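Local coordinates for mandelate racemase / muconate lactonizing enzyme, C-terminal domain protein (Pseudovibrio sp. JE062, PDB 4JHM) that is a member of the enolase superfamily, with an N-terminal capping domain and a C-terminal barrel domain, and is of unassigned function, at residues 6-17 against 35-45. Numbering follows the deposited sequence.
Sequences CRISRVELYALA and YTNNIVRLFTE
With CG of Glu-12 anti to its carbonyl carbon (chi1 -69°) and the chain extended beyond, its carboxylate reaches along the sheet face to Arg-41, whose own chain bends at chi2 and chi3 to bring the guanidinium alongside. Strands 8-16 and 34-44 pair antiparallel at the centre of the four-stranded sheet of the enolase-type N-terminal domain, flanked by strands 369-376 and 50-58. Paired backbone bonds join Glu-12 with Arg-41, Tyr-14 with Ile-39 and Leu-16 with Asn-37. Glu-12 OE1 lies over one face of the Arg-41 guanidinium, 3.3 Å from NE, so charge alone links them; Arg-41 NH1 turns to Glu-49. Glu-12 OE2 accepts a salt-bridging hydrogen bond from Arg-10 NH2 at 2.6 Å in the guanidinium plane, through its anti lone pair, while Arg-10 NH1 is bridged to Glu-376. Phe-43 runs beside the extended Arg-10 chain, its ring 86° from the guanidinium plane, and meets the Glu-12 carboxylate with its edge. On the reverse face, Leu-13 CD2 packs 4.0 Å from Val-40 CG2, and Pro-106 and Ala-110 of helix 100-119 touch Val-40 and Leu-42. There, Val-11 CG1 rests 3.6 Å from Leu-42 CD2.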
ATOM      1  N   CYS A   6     -33.901  21.733 -33.562  1.00106.46           N
ATOM      2  CA  CYS A   6     -33.146  21.025 -34.586  1.00102.46           C
ATOM      3  C   CYS A   6     -33.397  19.540 -34.406  1.00102.05           C
ATOM      4  O   CYS A   6     -33.233  19.006 -33.312  1.00101.55           O
ATOM      5  CB  CYS A   6     -31.652  21.331 -34.494  1.00 98.53           C
ATOM      6  SG  CYS A   6     -30.666  20.535 -35.786  1.00 94.83           S
ATOM      7  N   ARG A   7     -33.802  18.879 -35.483  1.00106.20           N
ATOM      8  CA  ARG A   7     -34.254  17.502 -35.401  1.00107.51           C
ATOM      9  C   ARG A   7     -33.573  16.645 -36.462  1.00102.92           C
ATOM     10  O   ARG A   7     -33.234  17.132 -37.540  1.00103.70           O
ATOM     11  CB  ARG A   7     -35.775  17.460 -35.577  1.00114.34           C
ATOM     12  CG  ARG A   7     -36.399  16.090 -35.378  1.00119.05           C
ATOM     13  CD  ARG A   7     -37.899  16.115 -35.637  1.00122.48           C
ATOM     14  NE  ARG A   7     -38.643  16.767 -34.560  1.00122.39           N
ATOM     15  CZ  ARG A   7     -39.168  17.988 -34.629  1.00126.03           C
ATOM     16  NH1 ARG A   7     -39.040  18.719 -35.730  1.00126.65           N
ATOM     17  NH2 ARG A   7     -39.828  18.481 -33.589  1.00127.83           N
ATOM     18  N   ILE A   8     -33.367  15.370 -36.148  1.00 94.49           N
ATOM     19  CA  ILE A   8     -32.871  14.418 -37.134  1.00 90.46           C
ATOM     20  C   ILE A   8     -33.991  14.112 -38.121  1.00 90.20           C
ATOM     21  O   ILE A   8     -35.060  13.636 -37.738  1.00 88.42           O
ATOM     22  CB  ILE A   8     -32.399  13.104 -36.482  1.00 85.22           C
ATOM     23  CG1 ILE A   8     -31.184  13.355 -35.587  1.00 84.40           C
ATOM     24  CG2 ILE A   8     -32.056  12.076 -37.547  1.00 83.51           C
ATOM     25  CD1 ILE A   8     -29.909  13.662 -36.342  1.00 84.70           C
ATOM     26  N   SER A   9     -33.732  14.394 -39.393  1.00 92.58           N
ATOM     27  CA  SER A   9     -34.735  14.259 -40.447  1.00 96.82           C
ATOM     28  C   SER A   9     -34.645  12.895 -41.136  1.00 98.82           C
ATOM     29  O   SER A   9     -35.657  12.328 -41.553  1.00 96.43           O
ATOM     30  CB  SER A   9     -34.547  15.390 -41.468  1.00 96.98           C
ATOM     31  OG  SER A   9     -35.187  15.115 -42.701  1.00100.28           O
ATOM     32  N   ARG A  10     -33.426  12.366 -41.227  1.00 99.77           N
ATOM     33  CA  ARG A  10     -33.144  11.192 -42.043  1.00 99.65           C
ATOM     34  C   ARG A  10     -31.729  10.688 -41.747  1.00 98.60           C
ATOM     35  O   ARG A  10     -30.844  11.475 -41.409  1.00 97.15           O
ATOM     36  CB  ARG A  10     -33.286  11.572 -43.522  1.00100.19           C
ATOM     37  CG  ARG A  10     -32.654  10.613 -44.522  1.00 99.62           C
ATOM     38  CD  ARG A  10     -32.490  11.289 -45.880  1.00 98.67           C
ATOM     39  NE  ARG A  10     -31.924  10.401 -46.895  1.00 96.23           N
ATOM     40  CZ  ARG A  10     -32.624   9.840 -47.878  1.00101.41           C
ATOM     41  NH1 ARG A  10     -33.926  10.072 -47.997  1.00103.53           N
ATOM     42  NH2 ARG A  10     -32.020   9.046 -48.752  1.00101.44           N
ATOM     43  N   VAL A  11     -31.516   9.379 -41.860  1.00 98.14           N
ATOM     44  CA  VAL A  11     -30.169   8.822 -41.707  1.00 96.90           C
ATOM     45  C   VAL A  11     -29.861   7.776 -42.782  1.00 91.48           C
ATOM     46  O   VAL A  11     -30.734   7.013 -43.192  1.00 90.12           O
ATOM     47  CB  VAL A  11     -29.948   8.214 -40.303  1.00 99.03           C
ATOM     48  CG1 VAL A  11     -30.577   9.098 -39.233  1.00101.17           C
ATOM     49  CG2 VAL A  11     -30.503   6.802 -40.223  1.00101.55           C
ATOM     50  N   GLU A  12     -28.613   7.764 -43.242  1.00 87.79           N
ATOM     51  CA  GLU A  12     -28.160   6.803 -44.244  1.00 87.28           C
ATOM     52  C   GLU A  12     -26.942   6.047 -43.730  1.00 83.78           C
ATOM     53  O   GLU A  12     -25.978   6.656 -43.262  1.00 84.99           O
ATOM     54  CB  GLU A  12     -27.791   7.516 -45.541  1.00 90.65           C
ATOM     55  CG  GLU A  12     -28.966   8.109 -46.294  1.00 94.84           C
ATOM     56  CD  GLU A  12     -28.536   8.885 -47.522  1.00 96.15           C
ATOM     57  OE1 GLU A  12     -27.332   9.199 -47.641  1.00 95.65           O
ATOM     58  OE2 GLU A  12     -29.404   9.187 -48.364  1.00 99.42           O
ATOM     59  N   LEU A  13     -26.982   4.724 -43.821  1.00 77.90           N
ATOM     60  CA  LEU A  13     -25.858   3.906 -43.391  1.00 74.03           C
ATOM     61  C   LEU A  13     -25.146   3.320 -44.596  1.00 72.33           C
ATOM     62  O   LEU A  13     -25.790   2.856 -45.532  1.00 71.88           O
ATOM     63  CB  LEU A  13     -26.338   2.779 -42.480  1.00 76.07           C
ATOM     64  CG  LEU A  13     -27.148   3.205 -41.256  1.00 75.51           C
ATOM     65  CD1 LEU A  13     -27.342   2.017 -40.324  1.00 72.47           C
ATOM     66  CD2 LEU A  13     -26.471   4.363 -40.540  1.00 75.23           C
ATOM     67  N   TYR A  14     -23.816   3.341 -44.567  1.00 72.99           N
ATOM     68  CA  TYR A  14     -23.020   2.790 -45.659  1.00 74.56           C
ATOM     69  C   TYR A  14     -21.874   1.923 -45.151  1.00 75.39           C
ATOM     70  O   TYR A  14     -21.319   2.158 -44.075  1.00 78.24           O
ATOM     71  CB  TYR A  14     -22.458   3.912 -46.527  1.00 75.37           C
ATOM     72  CG  TYR A  14     -23.519   4.718 -47.226  1.00 77.28           C
ATOM     73  CD1 TYR A  14     -24.089   4.270 -48.407  1.00 82.64           C
ATOM     74  CD2 TYR A  14     -23.958   5.925 -46.703  1.00 80.15           C
ATOM     75  CE1 TYR A  14     -25.067   5.002 -49.049  1.00 87.67           C
ATOM     76  CE2 TYR A  14     -24.936   6.667 -47.339  1.00 84.24           C
ATOM     77  CZ  TYR A  14     -25.486   6.199 -48.511  1.00 85.20           C
ATOM     78  OH  TYR A  14     -26.457   6.926 -49.147  1.00 88.96           O
ATOM     79  N   ALA A  15     -21.537   0.911 -45.939  1.00 73.71           N
ATOM     80  CA  ALA A  15     -20.374   0.083 -45.687  1.00 73.91           C
ATOM     81  C   ALA A  15     -19.696  -0.151 -47.030  1.00 76.84           C
ATOM     82  O   ALA A  15     -20.205  -0.897 -47.876  1.00 74.75           O
ATOM     83  CB  ALA A  15     -20.779  -1.237 -45.047  1.00 72.48           C
ATOM     84  N   LEU A  16     -18.556   0.503 -47.229  1.00 73.49           N
ATOM     85  CA  LEU A  16     -17.874   0.464 -48.511  1.00 76.30           C
ATOM     86  C   LEU A  16     -16.448  -0.048 -48.378  1.00 75.98           C
ATOM     87  O   LEU A  16     -15.907  -0.129 -47.277  1.00 79.73           O
ATOM     88  CB  LEU A  16     -17.882   1.848 -49.172  1.00 80.02           C
ATOM     89  CG  LEU A  16     -17.511   3.061 -48.318  1.00 80.88           C
ATOM     90  CD1 LEU A  16     -16.935   4.167 -49.185  1.00 80.54           C
ATOM     91  CD2 LEU A  16     -18.716   3.576 -47.542  1.00 84.52           C
ATOM     92  N   ALA A  17     -15.855  -0.400 -49.515  1.00 80.69           N
ATOM     93  CA  ALA A  17     -14.504  -0.953 -49.569  1.00 78.82           C
ATOM     94  C   ALA A  17     -13.995  -0.924 -51.009  1.00 78.34           C
ATOM     95  O   ALA A  17     -14.723  -0.538 -51.919  1.00 77.20           O
ATOM     96  CB  ALA A  17     -14.493  -2.377 -49.032  1.00 75.18           C
ATOM     97  N   TYR A  35     -10.227  -4.230 -45.389  1.00 83.66           N
ATOM     98  CA  TYR A  35     -10.657  -3.002 -44.730  1.00 76.87           C
ATOM     99  C   TYR A  35     -12.002  -2.504 -45.245  1.00 70.38           C
ATOM    100  O   TYR A  35     -12.208  -2.363 -46.446  1.00 71.64           O
ATOM    101  CB  TYR A  35      -9.571  -1.927 -44.852  1.00 75.74           C
ATOM    102  CG  TYR A  35      -8.503  -2.125 -43.810  1.00 77.10           C
ATOM    103  CD1 TYR A  35      -7.670  -3.236 -43.847  1.00 86.44           C
ATOM    104  CD2 TYR A  35      -8.360  -1.237 -42.758  1.00 79.50           C
ATOM    105  CE1 TYR A  35      -6.704  -3.442 -42.876  1.00 85.75           C
ATOM    106  CE2 TYR A  35      -7.399  -1.437 -41.783  1.00 88.48           C
ATOM    107  CZ  TYR A  35      -6.575  -2.541 -41.848  1.00 82.40           C
ATOM    108  OH  TYR A  35      -5.621  -2.738 -40.881  1.00 85.57           O
ATOM    109  N   THR A  36     -12.913  -2.272 -44.305  1.00 67.19           N
ATOM    110  CA  THR A  36     -14.231  -1.732 -44.581  1.00 64.00           C
ATOM    111  C   THR A  36     -14.386  -0.422 -43.839  1.00 68.63           C
ATOM    112  O   THR A  36     -13.903  -0.282 -42.709  1.00 62.37           O
ATOM    113  CB  THR A  36     -15.332  -2.657 -44.058  1.00 63.46           C
ATOM    114  OG1 THR A  36     -15.185  -3.955 -44.637  1.00 70.60           O
ATOM    115  CG2 THR A  36     -16.695  -2.100 -44.397  1.00 65.70           C
ATOM    116  N   ASN A  37     -15.061   0.533 -44.470  1.00 70.15           N
ATOM    117  CA  ASN A  37     -15.395   1.791 -43.818  1.00 71.32           C
ATOM    118  C   ASN A  37     -16.904   1.865 -43.610  1.00 77.02           C
ATOM    119  O   ASN A  37     -17.674   1.546 -44.517  1.00 86.42           O
ATOM    120  CB  ASN A  37     -14.916   2.969 -44.663  1.00 74.20           C
ATOM    121  CG  ASN A  37     -14.876   4.275 -43.888  1.00 75.57           C
ATOM    122  OD1 ASN A  37     -15.333   4.355 -42.750  1.00 81.00           O
ATOM    123  ND2 ASN A  37     -14.329   5.310 -44.510  1.00 76.67           N
ATOM    124  N   ASN A  38     -17.320   2.270 -42.413  1.00 75.41           N
ATOM    125  CA  ASN A  38     -18.736   2.415 -42.092  1.00 72.46           C
ATOM    126  C   ASN A  38     -19.092   3.879 -41.926  1.00 74.04           C
ATOM    127  O   ASN A  38     -18.561   4.554 -41.051  1.00 74.51           O
ATOM    128  CB  ASN A  38     -19.060   1.663 -40.808  1.00 72.39           C
ATOM    129  CG  ASN A  38     -18.662   0.206 -40.878  1.00 75.84           C
ATOM    130  OD1 ASN A  38     -19.288  -0.585 -41.585  1.00 86.54           O
ATOM    131  ND2 ASN A  38     -17.616  -0.160 -40.145  1.00 72.92           N
ATOM    132  N   ILE A  39     -19.991   4.379 -42.765  1.00 76.45           N
ATOM    133  CA  ILE A  39     -20.337   5.789 -42.718  1.00 77.85           C
ATOM    134  C   ILE A  39     -21.777   6.017 -42.282  1.00 82.61           C
ATOM    135  O   ILE A  39     -22.704   5.397 -42.808  1.00 82.94           O
ATOM    136  CB  ILE A  39     -20.119   6.465 -44.080  1.00 79.04           C
ATOM    137  CG1 ILE A  39     -18.623   6.574 -44.376  1.00 80.65           C
ATOM    138  CG2 ILE A  39     -20.753   7.845 -44.091  1.00 79.53           C
ATOM    139  CD1 ILE A  39     -18.305   7.099 -45.761  1.00 82.63           C
ATOM    140  N   VAL A  40     -21.943   6.909 -41.310  1.00 85.91           N
ATOM    141  CA  VAL A  40     -23.254   7.377 -40.887  1.00 87.09           C
ATOM    142  C   VAL A  40     -23.447   8.805 -41.372  1.00 91.83           C
ATOM    143  O   VAL A  40     -22.680   9.695 -41.002  1.00 91.70           O
ATOM    144  CB  VAL A  40     -23.391   7.378 -39.355  1.00 87.13           C
ATOM    145  CG1 VAL A  40     -24.733   7.969 -38.947  1.00 92.04           C
ATOM    146  CG2 VAL A  40     -23.235   5.973 -38.798  1.00 87.76           C
ATOM    147  N   ARG A  41     -24.466   9.022 -42.202  1.00 92.46           N
ATOM    148  CA  ARG A  41     -24.795  10.363 -42.665  1.00 95.27           C
ATOM    149  C   ARG A  41     -26.135  10.808 -42.085  1.00 96.07           C
ATOM    150  O   ARG A  41     -27.174  10.234 -42.403  1.00104.44           O
ATOM    151  CB  ARG A  41     -24.849  10.417 -44.194  1.00100.88           C
ATOM    152  CG  ARG A  41     -24.443  11.772 -44.752  1.00101.20           C
ATOM    153  CD  ARG A  41     -25.390  12.279 -45.820  1.00102.10           C
ATOM    154  NE  ARG A  41     -25.162  11.666 -47.126  1.00101.85           N
ATOM    155  CZ  ARG A  41     -25.495  12.233 -48.282  1.00 99.17           C
ATOM    156  NH1 ARG A  41     -26.065  13.430 -48.303  1.00100.45           N
ATOM    157  NH2 ARG A  41     -25.254  11.607 -49.423  1.00101.22           N
ATOM    158  N   LEU A  42     -26.105  11.832 -41.237  1.00 92.27           N
ATOM    159  CA  LEU A  42     -27.316  12.328 -40.595  1.00 91.00           C
ATOM    160  C   LEU A  42     -27.854  13.546 -41.332  1.00 95.01           C
ATOM    161  O   LEU A  42     -27.088  14.408 -41.757  1.00 93.99           O
ATOM    162  CB  LEU A  42     -27.034  12.713 -39.143  1.00 88.67           C
ATOM    163  CG  LEU A  42     -26.506  11.617 -38.217  1.00 89.14           C
ATOM    164  CD1 LEU A  42     -26.074  12.230 -36.894  1.00 89.44           C
ATOM    165  CD2 LEU A  42     -27.548  10.531 -37.992  1.00 88.56           C
ATOM    166  N   PHE A  43     -29.175  13.608 -41.468  1.00 94.87           N
ATOM    167  CA  PHE A  43     -29.842  14.756 -42.069  1.00 96.27           C
ATOM    168  C   PHE A  43     -30.686  15.472 -41.015  1.00 96.33           C
ATOM    169  O   PHE A  43     -31.033  14.887 -39.989  1.00 94.42           O
ATOM    170  CB  PHE A  43     -30.743  14.309 -43.222  1.00 97.97           C
ATOM    171  CG  PHE A  43     -29.998  13.786 -44.421  1.00 99.19           C
ATOM    172  CD1 PHE A  43     -29.521  14.653 -45.394  1.00102.15           C
ATOM    173  CD2 PHE A  43     -29.803  12.424 -44.593  1.00 99.68           C
ATOM    174  CE1 PHE A  43     -28.850  14.175 -46.507  1.00100.92           C
ATOM    175  CE2 PHE A  43     -29.136  11.939 -45.705  1.00100.72           C
ATOM    176  CZ  PHE A  43     -28.661  12.814 -46.665  1.00 98.76           C
ATOM    177  N   THR A  44     -31.021  16.734 -41.277  1.00 98.50           N
ATOM    178  CA  THR A  44     -31.824  17.531 -40.350  1.00100.13           C
ATOM    179  C   THR A  44     -33.013  18.196 -41.052  1.00102.76           C
ATOM    180  O   THR A  44     -33.278  17.939 -42.226  1.00100.67           O
ATOM    181  CB  THR A  44     -30.971  18.619 -39.670  1.00100.15           C
ATOM    182  OG1 THR A  44     -30.316  19.411 -40.667  1.00102.47           O
ATOM    183  CG2 THR A  44     -29.928  17.991 -38.765  1.00 99.81           C
ATOM    184  N   GLU A  45     -33.731  19.042 -40.319  1.00105.13           N
ATOM    185  CA  GLU A  45     -34.896  19.733 -40.863  1.00108.94           C
ATOM    186  C   GLU A  45     -34.504  20.803 -41.877  1.00108.50           C
ATOM    187  O   GLU A  45     -35.240  21.053 -42.831  1.00106.78           O
ATOM    188  CB  GLU A  45     -35.716  20.375 -39.737  1.00111.58           C
ATOM    189  CG  GLU A  45     -36.420  19.384 -38.819  1.00113.53           C
ATOM    190  CD  GLU A  45     -37.645  18.742 -39.454  1.00114.43           C
ATOM    191  OE1 GLU A  45     -38.670  18.595 -38.755  1.00111.03           O
ATOM    192  OE2 GLU A  45     -37.590  18.380 -40.648  1.00118.98           O
TER